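Local coordinates for flavoprotein (Thermotoga maritima, PDB 5V8S) that probably transfers electrons through FMN and a di-iron centre as an oxidoreductase of the flavo-diiron family, at residues V95-E99 / P100-G104; Y300-D304 / E305-A309. The protein carries 1 engineered substitution. All coordinates share one frame; numbering follows the deposited sequence.

Contact 1 of 2, residues V95-E99 / P100-G104; sequences VNHTE and PDDSG. Engineered in segment 100-104: D102 (natural residue His). With FEO (mu-oxo-diiron), chain C.
The imidazole of H97 has the oxo bridge of the di-iron centre and OD2 of D102 at its edge, near the ring plane, while the backbone N of E99 sits 4.0 Å above one face, over the ring centre. ND1, its other nitrogen, is hydrogen-bonded outside the segments, with D166 as polar partner. The E99 and D101 carboxylates have their planes 61° apart, and each reaches a different iron. H97 NE2 lies 2.2 Å from FE1 and E99 OE1 2.1 Å from it; D101 OD2 lies 2.2 Å from FE2, and D102 OD2 2.3 Å. This is the flavo-diiron version, HxExDH, of the metallo-beta-lactamase HxHxDH motif, its final histidine here engineered to D102. H163, D180 and H240 complete the protein ligands, and each iron also binds a water. Proline suits the first turn of helix 100-103, having no N-H to offer, and E99 is the N-cap. E99 O accepts from the backbone N of both D102 and S103, which arrive from opposite faces of its carbonyl plane. The short S103 side chain folds back, chi1 72°, and OG donates to T98 O at 2.6 Å. E99 OE2 is hydrogen-bonded to Y276 OH of the second subunit.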
ATOM      1  N   VAL A  95      29.977  -5.513 -16.760  1.00 18.94           N
ATOM      2  CA  VAL A  95      28.593  -5.395 -16.308  1.00 18.42           C
ATOM      3  C   VAL A  95      28.364  -6.503 -15.285  1.00 19.29           C
ATOM      4  O   VAL A  95      28.097  -7.654 -15.636  1.00 20.06           O
ATOM      5  CB  VAL A  95      27.615  -5.481 -17.484  1.00 19.60           C
ATOM      6  CG1 VAL A  95      26.179  -5.356 -16.996  1.00 20.98           C
ATOM      7  CG2 VAL A  95      27.931  -4.392 -18.492  1.00 19.81           C
ATOM      8  N   ASN A  96      28.457  -6.154 -13.995  1.00 18.76           N
ATOM      9  CA  ASN A  96      28.258  -7.132 -12.941  1.00 18.56           C
ATOM     10  C   ASN A  96      26.786  -7.536 -12.807  1.00 19.21           C
ATOM     11  O   ASN A  96      26.500  -8.620 -12.293  1.00 19.06           O
ATOM     12  CB  ASN A  96      28.722  -6.539 -11.609  1.00 19.74           C
ATOM     13  CG  ASN A  96      30.236  -6.444 -11.497  1.00 21.12           C
ATOM     14  OD1 ASN A  96      30.945  -7.437 -11.688  1.00 21.93           O
ATOM     15  ND2 ASN A  96      30.748  -5.242 -11.177  1.00 22.22           N
ATOM     16  N   HIS A  97      25.860  -6.694 -13.271  1.00 18.92           N
ATOM     17  CA  HIS A  97      24.424  -6.842 -13.067  1.00 18.86           C
ATOM     18  C   HIS A  97      23.775  -5.870 -14.030  1.00 18.53           C
ATOM     19  O   HIS A  97      24.252  -4.742 -14.193  1.00 20.28           O
ATOM     20  CB  HIS A  97      24.129  -6.484 -11.596  1.00 19.01           C
ATOM     21  CG  HIS A  97      22.682  -6.431 -11.176  1.00 18.59           C
ATOM     22  ND1 HIS A  97      21.748  -7.424 -11.410  1.00 18.75           N
ATOM     23  CD2 HIS A  97      22.053  -5.511 -10.409  1.00 17.84           C
ATOM     24  CE1 HIS A  97      20.599  -7.093 -10.843  1.00 18.87           C
ATOM     25  NE2 HIS A  97      20.762  -5.939 -10.220  1.00 17.14           N
ATOM     26  N   THR A  98      22.723  -6.322 -14.704  1.00 17.94           N
ATOM     27  CA  THR A  98      22.179  -5.600 -15.844  1.00 18.52           C
ATOM     28  C   THR A  98      20.965  -4.742 -15.512  1.00 18.55           C
ATOM     29  O   THR A  98      20.401  -4.129 -16.423  1.00 19.64           O
ATOM     30  CB  THR A  98      21.781  -6.579 -16.950  1.00 20.69           C
ATOM     31  OG1 THR A  98      20.709  -7.411 -16.485  1.00 22.10           O
ATOM     32  CG2 THR A  98      22.975  -7.435 -17.368  1.00 21.63           C
ATOM     33  N   GLU A  99      20.528  -4.696 -14.259  1.00 17.37           N
ATOM     34  CA  GLU A  99      19.313  -3.951 -13.957  1.00 17.91           C
ATOM     35  C   GLU A  99      19.514  -2.485 -14.353  1.00 17.83           C
ATOM     36  O   GLU A  99      20.610  -1.942 -14.180  1.00 17.34           O
ATOM     37  CB  GLU A  99      18.983  -4.051 -12.467  1.00 18.28           C
ATOM     38  CG  GLU A  99      17.657  -3.442 -12.078  1.00 19.42           C
ATOM     39  CD  GLU A  99      17.279  -3.705 -10.648  1.00 20.69           C
ATOM     40  OE1 GLU A  99      17.907  -4.537  -9.986  1.00 21.57           O
ATOM     41  OE2 GLU A  99      16.304  -3.071 -10.177  1.00 23.65           O
ATOM     42  N   PRO A 100      18.490  -1.806 -14.882  1.00 18.15           N
ATOM     43  CA  PRO A 100      18.735  -0.470 -15.452  1.00 18.31           C
ATOM     44  C   PRO A 100      19.139   0.621 -14.484  1.00 18.86           C
ATOM     45  O   PRO A 100      19.535   1.689 -14.961  1.00 20.64           O
ATOM     46  CB  PRO A 100      17.429  -0.145 -16.170  1.00 19.30           C
ATOM     47  CG  PRO A 100      16.916  -1.474 -16.575  1.00 18.62           C
ATOM     48  CD  PRO A 100      17.259  -2.399 -15.447  1.00 18.24           C
ATOM     49  N   ASP A 101      19.038   0.441 -13.161  1.00 18.19           N
ATOM     50  CA  ASP A 101      19.609   1.455 -12.279  1.00 19.06           C
ATOM     51  C   ASP A 101      21.127   1.498 -12.369  1.00 19.31           C
ATOM     52  O   ASP A 101      21.731   2.541 -12.106  1.00 20.94           O
ATOM     53  CB  ASP A 101      19.198   1.246 -10.823  1.00 20.50           C
ATOM     54  CG  ASP A 101      19.601  -0.108 -10.266  1.00 19.71           C
ATOM     55  OD1 ASP A 101      19.364  -1.137 -10.917  1.00 21.40           O
ATOM     56  OD2 ASP A 101      20.163  -0.154  -9.148  1.00 20.56           O
ATOM     57  N   ASP A 102      21.741   0.393 -12.750  1.00 19.11           N
ATOM     58  CA  ASP A 102      23.177   0.328 -12.950  1.00 22.15           C
ATOM     59  C   ASP A 102      23.591   0.271 -14.422  1.00 22.24           C
ATOM     60  O   ASP A 102      24.725   0.643 -14.730  1.00 24.36           O
ATOM     61  CB  ASP A 102      23.753  -0.846 -12.129  1.00 26.51           C
ATOM     62  CG  ASP A 102      23.519  -0.651 -10.574  1.00 33.03           C
ATOM     63  OD1 ASP A 102      24.075   0.322  -9.993  1.00 38.17           O
ATOM     64  OD2 ASP A 102      22.773  -1.424  -9.916  1.00 30.94           O
ATOM     65  N   SER A 103      22.688  -0.100 -15.342  1.00 20.66           N
ATOM     66  CA  SER A 103      23.032  -0.275 -16.758  1.00 21.36           C
ATOM     67  C   SER A 103      22.367   0.723 -17.699  1.00 21.43           C
ATOM     68  O   SER A 103      22.621   0.671 -18.911  1.00 22.54           O
ATOM     69  CB  SER A 103      22.666  -1.689 -17.220  1.00 21.24           C
ATOM     70  OG  SER A 103      21.260  -1.850 -17.330  1.00 21.04           O
ATOM     71  N   GLY A 104      21.517   1.615 -17.192  1.00 21.14           N
ATOM     72  CA  GLY A 104      20.709   2.425 -18.086  1.00 21.92           C
ATOM     73  C   GLY A 104      21.517   3.365 -18.959  1.00 21.29           C
ATOM     74  O   GLY A 104      21.049   3.788 -20.028  1.00 23.86           O
TER
HETATM   75 FE1  FEO C 401      19.631  -4.670  -8.775  1.00 19.83          FE
HETATM   76 FE2  FEO C 401      21.290  -1.752  -8.179  1.00 21.34          FE
HETATM   77  O   FEO C 401      20.322  -2.980  -9.222  1.00 21.81           O
HETATM   78  O   HOH W   1      18.544  -3.434  -7.306  1.00 54.25           O
HETATM   79  O   HOH W   2      19.740  -2.072  -6.546  1.00 26.54           O

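Contact 2 of 2, residues Y300-D304 / E305-A309; sequences YKFSD and EERPA
P308 sets CG over one face of the F302 ring, 3.9 Å from the ring centroid and 16° off its normal, a CH-pi contact in which the two side chains cross at about a right angle. The compact, rigid ring of proline suits this place: its CB also meets CD1 of Y300 at 3.7 Å. At the edge of the F302 ring, in its plane, comes CD of R307. This apolar side is the tightly packed part, and beside it the chain reverses. The S303 N-H points almost straight at E306 O (2.9 Å, 172°). Serine fits the bend because its small hydroxyl, held back over its own backbone at chi1 71°, accepts twice: OG takes E305 N (3.1 Å) almost straight and E306 N at a more bent angle.

The solvent side is looser. K301 bends at chi3, which brings NZ within 3.0 Å of E306 OE2 in a salt bridge; the two long, flexible chains meet at the surface, where E306 is exposed. The E305 and D304 side chains run side by side, pointing the same way. D304 and R307 are engaged by the second subunit: D304 is salt-bridged to its K70, and R307 NH2 is hydrogen-bonded to its V43 O. Water 3 links S303 O to R307 NE. The turn joins edge strand 296-302 of the parallel flavodoxin-like sheet to helix 310-316, with F302 packed against that helix and helix 336-348, and Y300 against strand 267-273.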
ATOM      1  N   TYR A 300       4.770   0.295  14.745  1.00 17.01           N
ATOM      2  CA  TYR A 300       4.238   0.729  13.460  1.00 17.32           C
ATOM      3  C   TYR A 300       2.725   0.578  13.480  1.00 18.08           C
ATOM      4  O   TYR A 300       2.218  -0.541  13.597  1.00 19.57           O
ATOM      5  CB  TYR A 300       4.838  -0.093  12.322  1.00 17.53           C
ATOM      6  CG  TYR A 300       6.294   0.215  12.132  1.00 18.58           C
ATOM      7  CD1 TYR A 300       6.683   1.402  11.535  1.00 20.12           C
ATOM      8  CD2 TYR A 300       7.282  -0.668  12.560  1.00 18.72           C
ATOM      9  CE1 TYR A 300       8.019   1.702  11.345  1.00 21.00           C
ATOM     10  CE2 TYR A 300       8.631  -0.361  12.394  1.00 19.52           C
ATOM     11  CZ  TYR A 300       8.993   0.826  11.796  1.00 21.46           C
ATOM     12  OH  TYR A 300      10.335   1.134  11.611  1.00 23.88           O
ATOM     13  N   LYS A 301       2.014   1.689  13.335  1.00 19.13           N
ATOM     14  CA  LYS A 301       0.563   1.717  13.445  1.00 18.68           C
ATOM     15  C   LYS A 301      -0.065   2.234  12.155  1.00 18.45           C
ATOM     16  O   LYS A 301       0.262   3.331  11.701  1.00 19.25           O
ATOM     17  CB  LYS A 301       0.131   2.648  14.597  1.00 21.43           C
ATOM     18  CG  LYS A 301      -1.386   2.822  14.732  1.00 25.73           C
ATOM     19  CD  LYS A 301      -1.831   4.142  15.415  1.00 31.65           C
ATOM     20  CE  LYS A 301      -0.911   4.654  16.469  1.00 35.53           C
ATOM     21  NZ  LYS A 301      -1.488   5.906  17.086  1.00 38.22           N
ATOM     22  N   PHE A 302      -1.000   1.462  11.597  1.00 17.93           N
ATOM     23  CA  PHE A 302      -1.875   1.928  10.515  1.00 17.85           C
ATOM     24  C   PHE A 302      -3.173   2.418  11.152  1.00 18.58           C
ATOM     25  O   PHE A 302      -3.921   1.623  11.712  1.00 20.96           O
ATOM     26  CB  PHE A 302      -2.215   0.786   9.568  1.00 17.95           C
ATOM     27  CG  PHE A 302      -1.033   0.238   8.802  1.00 18.54           C
ATOM     28  CD1 PHE A 302      -0.601   0.849   7.651  1.00 18.50           C
ATOM     29  CD2 PHE A 302      -0.379  -0.888   9.237  1.00 19.99           C
ATOM     30  CE1 PHE A 302       0.482   0.347   6.940  1.00 20.26           C
ATOM     31  CE2 PHE A 302       0.726  -1.404   8.530  1.00 21.70           C
ATOM     32  CZ  PHE A 302       1.130  -0.790   7.386  1.00 19.77           C
ATOM     33  N   SER A 303      -3.446   3.705  11.058  1.00 18.49           N
ATOM     34  CA  SER A 303      -4.662   4.260  11.638  1.00 18.59           C
ATOM     35  C   SER A 303      -5.351   5.137  10.606  1.00 17.92           C
ATOM     36  O   SER A 303      -4.911   5.251   9.453  1.00 17.78           O
ATOM     37  CB  SER A 303      -4.357   5.096  12.878  1.00 21.15           C
ATOM     38  OG  SER A 303      -3.717   6.306  12.502  1.00 22.39           O
ATOM     39  N   ASP A 304      -6.431   5.781  11.038  1.00 18.15           N
ATOM     40  CA  ASP A 304      -7.131   6.672  10.131  1.00 18.81           C
ATOM     41  C   ASP A 304      -6.388   7.989   9.911  1.00 19.30           C
ATOM     42  O   ASP A 304      -6.809   8.787   9.078  1.00 20.12           O
ATOM     43  CB  ASP A 304      -8.599   6.850  10.569  1.00 20.28           C
ATOM     44  CG  ASP A 304      -8.767   7.573  11.886  1.00 23.61           C
ATOM     45  OD1 ASP A 304      -7.847   8.265  12.340  1.00 26.40           O
ATOM     46  OD2 ASP A 304      -9.855   7.450  12.485  1.00 25.75           O
ATOM     47  N   GLU A 305      -5.271   8.220  10.596  1.00 21.84           N
ATOM     48  CA  GLU A 305      -4.486   9.420  10.375  1.00 25.12           C
ATOM     49  C   GLU A 305      -3.046   9.143   9.997  1.00 25.74           C
ATOM     50  O   GLU A 305      -2.375  10.058   9.507  1.00 27.60           O
ATOM     51  CB  GLU A 305      -4.481  10.314  11.626  1.00 31.31           C
ATOM     52  CG  GLU A 305      -5.780  11.020  11.859  1.00 38.62           C
ATOM     53  CD  GLU A 305      -5.653  12.167  12.836  1.00 43.83           C
ATOM     54  OE1 GLU A 305      -4.549  12.733  12.983  1.00 47.06           O
ATOM     55  OE2 GLU A 305      -6.665  12.504  13.458  1.00 44.86           O
ATOM     56  N   GLU A 306      -2.552   7.927  10.193  1.00 24.39           N
ATOM     57  CA  GLU A 306      -1.139   7.668   9.957  1.00 26.86           C
ATOM     58  C   GLU A 306      -0.926   6.332   9.267  1.00 23.89           C
ATOM     59  O   GLU A 306      -1.682   5.380   9.433  1.00 23.05           O
ATOM     60  CB  GLU A 306      -0.262   7.823  11.222  1.00 33.38           C
ATOM     61  CG  GLU A 306      -0.716   7.109  12.487  1.00 40.47           C
ATOM     62  CD  GLU A 306       0.086   7.557  13.732  1.00 47.39           C
ATOM     63  OE1 GLU A 306       0.611   8.695  13.747  1.00 50.11           O
ATOM     64  OE2 GLU A 306       0.197   6.771  14.699  1.00 49.62           O
ATOM     65  N   ARG A 307       0.156   6.277   8.522  1.00 24.46           N
ATOM     66  CA  ARG A 307       0.448   5.194   7.593  1.00 25.91           C
ATOM     67  C   ARG A 307       1.969   5.047   7.553  1.00 25.88           C
ATOM     68  O   ARG A 307       2.646   5.914   6.992  1.00 29.47           O
ATOM     69  CB  ARG A 307      -0.113   5.611   6.232  1.00 28.75           C
ATOM     70  CG  ARG A 307       0.285   4.817   5.022  1.00 32.31           C
ATOM     71  CD  ARG A 307      -0.484   3.552   4.876  1.00 32.94           C
ATOM     72  NE  ARG A 307      -1.934   3.721   5.012  1.00 34.12           N
ATOM     73  CZ  ARG A 307      -2.778   3.962   4.012  1.00 33.23           C
ATOM     74  NH1 ARG A 307      -2.356   4.079   2.753  1.00 34.24           N
ATOM     75  NH2 ARG A 307      -4.062   4.032   4.279  1.00 31.55           N
ATOM     76  N   PRO A 308       2.540   3.999   8.136  1.00 22.33           N
ATOM     77  CA  PRO A 308       3.989   3.795   8.027  1.00 20.93           C
ATOM     78  C   PRO A 308       4.407   3.398   6.628  1.00 19.60           C
ATOM     79  O   PRO A 308       3.631   2.874   5.834  1.00 21.30           O
ATOM     80  CB  PRO A 308       4.268   2.642   8.993  1.00 23.88           C
ATOM     81  CG  PRO A 308       2.979   1.992   9.200  1.00 26.64           C
ATOM     82  CD  PRO A 308       1.933   3.025   9.050  1.00 24.19           C
ATOM     83  N   ALA A 309       5.678   3.628   6.359  1.00 18.98           N
ATOM     84  CA  ALA A 309       6.310   3.130   5.148  1.00 19.12           C
ATOM     85  C   ALA A 309       6.635   1.652   5.303  1.00 18.32           C
ATOM     86  O   ALA A 309       7.256   1.246   6.281  1.00 18.85           O
ATOM     87  CB  ALA A 309       7.597   3.903   4.874  1.00 21.16           C
TER
HETATM   88  O   HOH W   3      -3.409   3.586   7.512  1.00 18.97           O

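How the contacts relate
From the N terminus, the chain first forms the metallo-beta-lactamase part, where contact 1 closes the loop between strand 92-94 and helix 100-103. Some 200 residues later, in the flavodoxin-like part, contact 2 closes the turn that leads from strand 296-302 to helix 310-316. The two are in series: contact 1 is complete before contact 2 opens, so neither nests in nor crosses the other. They lie on opposite sides of the chain's centre, with centres 35 Å apart and nearest atoms about 19 Å apart. Both nevertheless reach the second subunit, so each lies at the dimer interface.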